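Side-chain contact in DNA processing protein DprA (Streptococcus pneumoniae, PDB 3UQZ), which binds single-stranded DNA cooperatively, shields it from nucleases and helps load RecA onto it during natural transformation: residues Cys80-Leu85 and Asp102-Pro107. Residues are numbered along the deposited sequence; the frame is centred on the assembly and turned at random.
Sequences CYPWDL and DLLKFP
Leu104 reaches from the 3-10 turn 102-104 to the ring of Pro82, and this one apolar meeting carries most of a small contact that buries 115 Å² in all. Its CD1 methyl stands 4.2 Å from Pro82 CD, at the side of the ring next to the nitrogen, and equally far, 4.2 Å, from the carbonyl oxygen Cys80 O. CD1 thus meets both the carbonyl of Cys80 and the ring of Pro82, two residues further on. An extended side chain puts it there: CD1 lies anti to CA (chi2 175°), which carries the methyl outward from the turn. Both side chains set out across the gap, yet Pro82 CA and Leu104 CA stay 6.7 Å apart, and no hydrogen bond joins the two segments. The better-packed side is that of Leu104, which is buried and also lies on Phe74 of strand 73-75 and on Leu189 and Leu191 of strand 189-192; Pro82 in turn leans on Leu215 of helix 204-215. In the Rossmann-like domain of DprA, the contact therefore brings the entry to the short helix 83-86 against the connection between strands 94-99 and 108-113, beside the antiparallel end of the mixed sheet. Packing thins toward Cys80, an exposed residue whose side chain comes no closer than 5.5 Å to the segment 102-107. Within the turn, Lys105 and Asp102 pair with each other. The side chain of Lys105, stretched out from CB to NZ, runs back toward Asp102, and its NZ forms a salt bridge of 2.8 Å with Asp102 OD1, approaching from above the carboxylate, 38° out of its plane. The same two residues are also joined by a backbone hydrogen bond, Lys105 N to Asp102 O, of 2.9 Å.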
loop_
_atom_site.group_PDB
_atom_site.type_symbol
_atom_site.label_atom_id
_atom_site.label_comp_id
_atom_site.label_asym_id
_atom_site.label_seq_id
_atom_site.Cartn_x
_atom_site.Cartn_y
_atom_site.Cartn_z
ATOM N N CYS A 80 -11.380 -14.865 -34.042
ATOM C CA CYS A 80 -11.907 -14.710 -32.692
ATOM C C CYS A 80 -10.831 -14.665 -31.605
ATOM O O CYS A 80 -11.123 -14.249 -30.475
ATOM C CB CYS A 80 -12.959 -15.774 -32.399
ATOM S SG CYS A 80 -12.274 -17.420 -32.126
ATOM N N TYR A 81 -9.606 -15.107 -31.923
ATOM C CA TYR A 81 -8.515 -15.096 -30.961
ATOM C C TYR A 81 -8.271 -13.642 -30.481
ATOM O O TYR A 81 -8.041 -12.762 -31.324
ATOM C CB TYR A 81 -7.245 -15.726 -31.564
ATOM C CG TYR A 81 -6.184 -16.073 -30.544
ATOM C CD1 TYR A 81 -6.058 -17.367 -30.053
ATOM C CD2 TYR A 81 -5.277 -15.111 -30.095
ATOM C CE1 TYR A 81 -5.054 -17.700 -29.147
ATOM C CE2 TYR A 81 -4.286 -15.428 -29.170
ATOM C CZ TYR A 81 -4.176 -16.726 -28.703
ATOM O OH TYR A 81 -3.188 -17.038 -27.805
ATOM N N PRO A 82 -8.401 -13.375 -29.143
ATOM C CA PRO A 82 -8.228 -11.992 -28.651
ATOM C C PRO A 82 -6.814 -11.435 -28.793
ATOM O O PRO A 82 -5.834 -12.098 -28.448
ATOM C CB PRO A 82 -8.734 -12.038 -27.207
ATOM C CG PRO A 82 -8.693 -13.439 -26.824
ATOM C CD PRO A 82 -8.718 -14.307 -28.039
ATOM N N TRP A 83 -6.732 -10.204 -29.321
ATOM C CA TRP A 83 -5.495 -9.495 -29.622
ATOM C C TRP A 83 -4.580 -9.256 -28.443
ATOM O O TRP A 83 -3.371 -9.270 -28.633
ATOM C CB TRP A 83 -5.785 -8.197 -30.387
ATOM C CG TRP A 83 -6.220 -8.377 -31.820
ATOM C CD1 TRP A 83 -6.355 -9.552 -32.504
ATOM C CD2 TRP A 83 -6.556 -7.333 -32.747
ATOM N NE1 TRP A 83 -6.773 -9.305 -33.791
ATOM C CE2 TRP A 83 -6.888 -7.950 -33.973
ATOM C CE3 TRP A 83 -6.582 -5.926 -32.669
ATOM C CZ2 TRP A 83 -7.237 -7.210 -35.113
ATOM C CZ3 TRP A 83 -6.913 -5.198 -33.801
ATOM C CH2 TRP A 83 -7.237 -5.838 -35.003
ATOM N N ASP A 84 -5.126 -9.040 -27.235
ATOM C CA ASP A 84 -4.302 -8.834 -26.044
ATOM C C ASP A 84 -3.525 -10.100 -25.693
ATOM O O ASP A 84 -2.352 -10.005 -25.337
ATOM C CB ASP A 84 -5.152 -8.384 -24.851
ATOM C CG ASP A 84 -5.639 -6.948 -24.915
ATOM O OD1 ASP A 84 -4.808 -6.047 -25.184
ATOM O OD2 ASP A 84 -6.835 -6.718 -24.640
ATOM N N LEU A 85 -4.168 -11.280 -25.807
ATOM C CA LEU A 85 -3.541 -12.572 -25.542
ATOM C C LEU A 85 -2.429 -12.898 -26.561
ATOM O O LEU A 85 -1.435 -13.507 -26.189
ATOM C CB LEU A 85 -4.609 -13.698 -25.459
ATOM C CG LEU A 85 -4.140 -15.106 -25.050
ATOM C CD1 LEU A 85 -3.514 -15.130 -23.650
ATOM C CD2 LEU A 85 -5.265 -16.101 -25.164
ATOM N N ASP A 102 -18.499 -15.164 -26.974
ATOM C CA ASP A 102 -18.795 -13.728 -27.012
ATOM C C ASP A 102 -18.180 -12.959 -25.844
ATOM O O ASP A 102 -17.871 -11.775 -25.987
ATOM C CB ASP A 102 -20.304 -13.465 -27.113
ATOM C CG ASP A 102 -20.915 -13.817 -28.462
ATOM O OD1 ASP A 102 -20.179 -13.771 -29.485
ATOM O OD2 ASP A 102 -22.134 -14.114 -28.502
ATOM N N LEU A 103 -17.948 -13.654 -24.714
ATOM C CA LEU A 103 -17.335 -13.098 -23.513
ATOM C C LEU A 103 -15.919 -12.585 -23.781
ATOM O O LEU A 103 -15.468 -11.674 -23.083
ATOM C CB LEU A 103 -17.343 -14.131 -22.378
ATOM C CG LEU A 103 -18.613 -14.181 -21.503
ATOM C CD1 LEU A 103 -19.720 -14.926 -22.180
ATOM C CD2 LEU A 103 -18.347 -14.916 -20.231
ATOM N N LEU A 104 -15.251 -13.105 -24.838
ATOM C CA LEU A 104 -13.907 -12.670 -25.240
ATOM C C LEU A 104 -13.940 -11.297 -25.917
ATOM O O LEU A 104 -12.884 -10.710 -26.136
ATOM C CB LEU A 104 -13.246 -13.694 -26.183
ATOM C CG LEU A 104 -12.950 -15.104 -25.673
ATOM C CD1 LEU A 104 -12.417 -15.983 -26.821
ATOM C CD2 LEU A 104 -11.940 -15.088 -24.512
ATOM N N LYS A 105 -15.145 -10.794 -26.279
ATOM C CA LYS A 105 -15.313 -9.499 -26.965
ATOM C C LYS A 105 -15.438 -8.328 -25.978
ATOM O O LYS A 105 -15.347 -7.167 -26.379
ATOM C CB LYS A 105 -16.528 -9.532 -27.917
ATOM C CG LYS A 105 -16.396 -10.491 -29.096
ATOM C CD LYS A 105 -17.711 -10.590 -29.863
ATOM C CE LYS A 105 -17.751 -11.767 -30.807
ATOM N NZ LYS A 105 -19.115 -11.978 -31.358
ATOM N N PHE A 106 -15.629 -8.640 -24.692
ATOM C CA PHE A 106 -15.828 -7.657 -23.638
ATOM C C PHE A 106 -14.559 -7.261 -22.878
ATOM O O PHE A 106 -13.604 -8.055 -22.845
ATOM C CB PHE A 106 -16.868 -8.190 -22.651
ATOM C CG PHE A 106 -18.264 -8.234 -23.197
ATOM C CD1 PHE A 106 -18.998 -7.065 -23.367
ATOM C CD2 PHE A 106 -18.855 -9.445 -23.540
ATOM C CE1 PHE A 106 -20.309 -7.108 -23.849
ATOM C CE2 PHE A 106 -20.164 -9.490 -24.020
ATOM C CZ PHE A 106 -20.889 -8.324 -24.153
ATOM N N PRO A 107 -14.547 -6.078 -22.185
ATOM C CA PRO A 107 -13.374 -5.732 -21.362
ATOM C C PRO A 107 -13.260 -6.713 -20.193
ATOM O O PRO A 107 -14.271 -7.057 -19.576
ATOM C CB PRO A 107 -13.665 -4.298 -20.906
ATOM C CG PRO A 107 -14.755 -3.800 -21.841
ATOM C CD PRO A 107 -15.576 -5.018 -22.089
#